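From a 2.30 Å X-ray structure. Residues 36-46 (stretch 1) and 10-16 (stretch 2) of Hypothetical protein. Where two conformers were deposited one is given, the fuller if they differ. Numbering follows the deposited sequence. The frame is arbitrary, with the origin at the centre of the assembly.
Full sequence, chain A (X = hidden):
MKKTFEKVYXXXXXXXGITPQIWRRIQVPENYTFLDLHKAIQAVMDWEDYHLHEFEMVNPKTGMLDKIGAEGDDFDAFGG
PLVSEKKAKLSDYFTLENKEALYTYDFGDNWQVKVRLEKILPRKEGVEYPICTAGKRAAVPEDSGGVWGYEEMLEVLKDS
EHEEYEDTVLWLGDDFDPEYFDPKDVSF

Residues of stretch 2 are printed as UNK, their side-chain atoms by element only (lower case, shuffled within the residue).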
# COMPACT_ATOMS: atom_id res chain seq x y z
N ASP A 36 0.40 10.98 -5.71
CA ASP A 36 -0.61 11.11 -4.66
C ASP A 36 -1.00 9.78 -4.04
O ASP A 36 -1.13 9.68 -2.79
CB ASP A 36 -1.88 11.75 -5.23
CG ASP A 36 -1.72 13.23 -5.56
OD1 ASP A 36 -0.91 13.92 -4.90
OD2 ASP A 36 -2.42 13.70 -6.48
N LEU A 37 -1.17 8.76 -4.89
CA LEU A 37 -1.47 7.39 -4.46
C LEU A 37 -0.30 6.71 -3.74
O LEU A 37 -0.49 6.04 -2.70
CB LEU A 37 -1.95 6.55 -5.65
CG LEU A 37 -2.25 5.07 -5.41
CD1 LEU A 37 -3.43 4.91 -4.46
CD2 LEU A 37 -2.48 4.25 -6.71
N HIS A 38 0.91 6.84 -4.29
CA HIS A 38 2.12 6.40 -3.58
C HIS A 38 2.10 6.91 -2.15
O HIS A 38 2.28 6.13 -1.21
CB HIS A 38 3.37 6.90 -4.31
CG HIS A 38 4.59 6.99 -3.44
ND1 HIS A 38 5.19 5.88 -2.89
CD2 HIS A 38 5.33 8.06 -3.04
CE1 HIS A 38 6.26 6.26 -2.19
NE2 HIS A 38 6.36 7.57 -2.27
N LYS A 39 1.84 8.20 -1.97
CA LYS A 39 1.81 8.80 -0.63
C LYS A 39 0.70 8.27 0.28
O LYS A 39 0.85 8.28 1.50
CB LYS A 39 1.74 10.32 -0.70
CG LYS A 39 2.97 10.93 -1.28
CD LYS A 39 2.78 12.40 -1.47
CE LYS A 39 4.03 13.03 -2.05
NZ LYS A 39 3.75 14.42 -2.60
N ALA A 40 -0.41 7.82 -0.29
CA ALA A 40 -1.55 7.33 0.49
C ALA A 40 -1.23 5.90 0.98
O ALA A 40 -1.45 5.54 2.14
CB ALA A 40 -2.86 7.39 -0.33
N ILE A 41 -0.70 5.09 0.07
CA ILE A 41 -0.05 3.83 0.41
C ILE A 41 0.99 3.95 1.55
O ILE A 41 0.93 3.17 2.53
CB ILE A 41 0.55 3.09 -0.86
CG1 ILE A 41 -0.54 2.84 -1.91
CG2 ILE A 41 1.19 1.73 -0.44
CD1 ILE A 41 0.03 2.30 -3.28
N GLN A 42 1.93 4.89 1.44
CA GLN A 42 2.92 5.06 2.51
C GLN A 42 2.26 5.32 3.85
O GLN A 42 2.73 4.84 4.90
CB GLN A 42 3.92 6.21 2.20
CG GLN A 42 4.90 5.96 1.07
CD GLN A 42 5.84 4.82 1.34
OE1 GLN A 42 6.65 4.89 2.23
NE2 GLN A 42 5.77 3.78 0.52
N ALA A 43 1.18 6.10 3.81
CA ALA A 43 0.42 6.54 4.98
C ALA A 43 -0.31 5.39 5.66
O ALA A 43 -0.16 5.21 6.86
CB ALA A 43 -0.56 7.64 4.60
N VAL A 44 -1.04 4.59 4.88
CA VAL A 44 -1.85 3.47 5.43
C VAL A 44 -1.01 2.33 5.96
O VAL A 44 -1.44 1.64 6.90
CB VAL A 44 -3.00 2.93 4.48
CG1 VAL A 44 -3.97 3.98 4.20
CG2 VAL A 44 -2.45 2.30 3.19
N MET A 45 0.19 2.19 5.38
CA MET A 45 1.18 1.18 5.78
C MET A 45 2.17 1.64 6.81
O MET A 45 3.06 0.88 7.22
CB MET A 45 1.93 0.66 4.55
CG MET A 45 1.04 -0.18 3.58
SD MET A 45 -0.10 -1.41 4.26
CE MET A 45 -0.98 -1.75 2.76
N ASP A 46 2.06 2.90 7.24
CA ASP A 46 3.00 3.47 8.19
C ASP A 46 4.49 3.27 7.76
O ASP A 46 5.41 2.97 8.56
CB ASP A 46 2.67 2.94 9.60
CG ASP A 46 3.37 3.70 10.70
OD1 ASP A 46 3.94 4.79 10.41
OD2 ASP A 46 3.35 3.20 11.86
N UNK A 10 -12.89 3.96 -4.41
CA UNK A 10 -12.77 3.04 -3.26
C UNK A 10 -11.80 1.91 -3.62
O UNK A 10 -12.12 1.02 -4.45
n UNK A 10 -16.54 5.25 -2.59
c UNK A 10 -14.13 2.47 -2.85
c UNK A 10 -15.17 3.52 -2.59
n UNK A 10 -15.98 3.51 -1.47
c UNK A 10 -16.80 4.55 -1.50
c UNK A 10 -15.53 4.62 -3.29
N UNK A 11 -10.61 1.95 -2.99
CA UNK A 11 -9.49 1.08 -3.33
C UNK A 11 -9.26 0.07 -2.23
O UNK A 11 -9.32 0.45 -1.06
c UNK A 11 -8.54 2.38 -6.04
c UNK A 11 -6.90 3.76 -4.62
c UNK A 11 -8.22 2.97 -4.62
c UNK A 11 -8.21 1.92 -3.50
N UNK A 12 -9.01 -1.19 -2.56
CA UNK A 12 -8.41 -2.07 -1.56
C UNK A 12 -6.93 -2.19 -1.83
O UNK A 12 -6.50 -2.24 -2.99
c UNK A 12 -9.29 -5.63 -0.42
c UNK A 12 -9.04 -3.44 -1.54
n UNK A 12 -9.08 -7.95 0.56
c UNK A 12 -8.70 -6.52 0.67
c UNK A 12 -8.66 -4.27 -0.33
N UNK A 13 -6.14 -2.16 -0.76
CA UNK A 13 -4.68 -2.31 -0.80
C UNK A 13 -4.30 -3.51 0.03
O UNK A 13 -4.62 -3.55 1.23
c UNK A 13 -4.53 0.49 -2.11
c UNK A 13 -4.49 0.29 -0.61
c UNK A 13 -3.65 1.35 0.06
c UNK A 13 -3.98 -1.10 -0.21
N UNK A 14 -3.65 -4.50 -0.59
CA UNK A 14 -3.23 -5.69 0.14
C UNK A 14 -1.75 -5.98 -0.04
O UNK A 14 -1.24 -5.98 -1.16
c UNK A 14 -4.10 -6.93 -0.20
o UNK A 14 -3.65 -7.65 -1.34
N UNK A 15 -1.07 -6.23 1.07
CA UNK A 15 0.30 -6.71 1.01
C UNK A 15 0.25 -8.15 0.48
O UNK A 15 -0.41 -9.03 1.08
c UNK A 15 2.38 -7.32 2.34
c UNK A 15 1.01 -6.63 2.40
c UNK A 15 1.81 -5.08 4.18
c UNK A 15 1.25 -5.21 2.80
N UNK A 16 0.92 -8.39 -0.64
CA UNK A 16 1.10 -9.76 -1.17
C UNK A 16 2.06 -10.64 -0.39
O UNK A 16 3.08 -10.19 0.10
c UNK A 16 1.98 -10.67 -5.18
c UNK A 16 1.68 -9.70 -2.56
n UNK A 16 2.01 -10.91 -6.66
c UNK A 16 0.72 -9.23 -3.61
c UNK A 16 1.44 -9.27 -4.93

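Position 10 carries one carbon followed by a five-membered ring of three carbons and two nitrogens, and nothing on it comes near the helix of stretch 1. An imidazole on a single methylene identifies H10, which is partly exposed in the strand.

At position 11 the side chain has four carbons and forks at the second. Its CA-to-CB bond points toward the helix, and a terminal carbon lies 3.7 Å from CD1 of L37. This is L11, and the atom that meets L37 CD1 is its CD1.

The next side chain, at position 12, is an unbranched row of four carbons ending in nitrogen. It stays out of reach of stretch 1, as expected where a strand alternates its faces. The residue is K12, fully extended with all four chi angles t.

Position 13 again shows four carbons forked at the second, with the CA-to-CB bond pointing toward the helix. One branch end sits 3.5 Å from CG2 of V44 and 4.0 Å from CG1 of I41, while its CB is 4.3 Å from CE of M45. The fork defines L13, whose CD1 makes the first two of these contacts. Here the backbones come nearest in register, with CA of L13 7.8 Å from CA of I41.

Position 14 has just one carbon and one oxygen. Its CA-to-CB bond points away from the helix, and the side chain makes no contact there. It is S14, buried, with chi1 p in the conformer given.

Four carbons recur at position 15, but the fork is now at the first and one arm is two carbons long. The CA-to-CB bond runs sideways, yet the end of the side chain comes nearer to stretch 1; the inner carbon of the longer arm is 4.1 Å from CE of M45. Branching at CB makes this I15, and that carbon is CG1.

Position 16 bears four carbons in a row and a terminal nitrogen, clear of stretch 1: K16.

The contact is wholly apolar, with no hydrogen bond between the stretches. L11, L13 and I15, at alternate positions, meet L37, I41, V44 and M45, while the polar side chains between them make no contact with the helix. The axes cross at -58° and approach to 10.6 Å, a gap that the side chains fill. L13 loses the largest area, 85 Å², and M45, just beyond the helix, bridges L13 and I15 through CE.

Stretch 2, residues 10-16: HLKLSIK
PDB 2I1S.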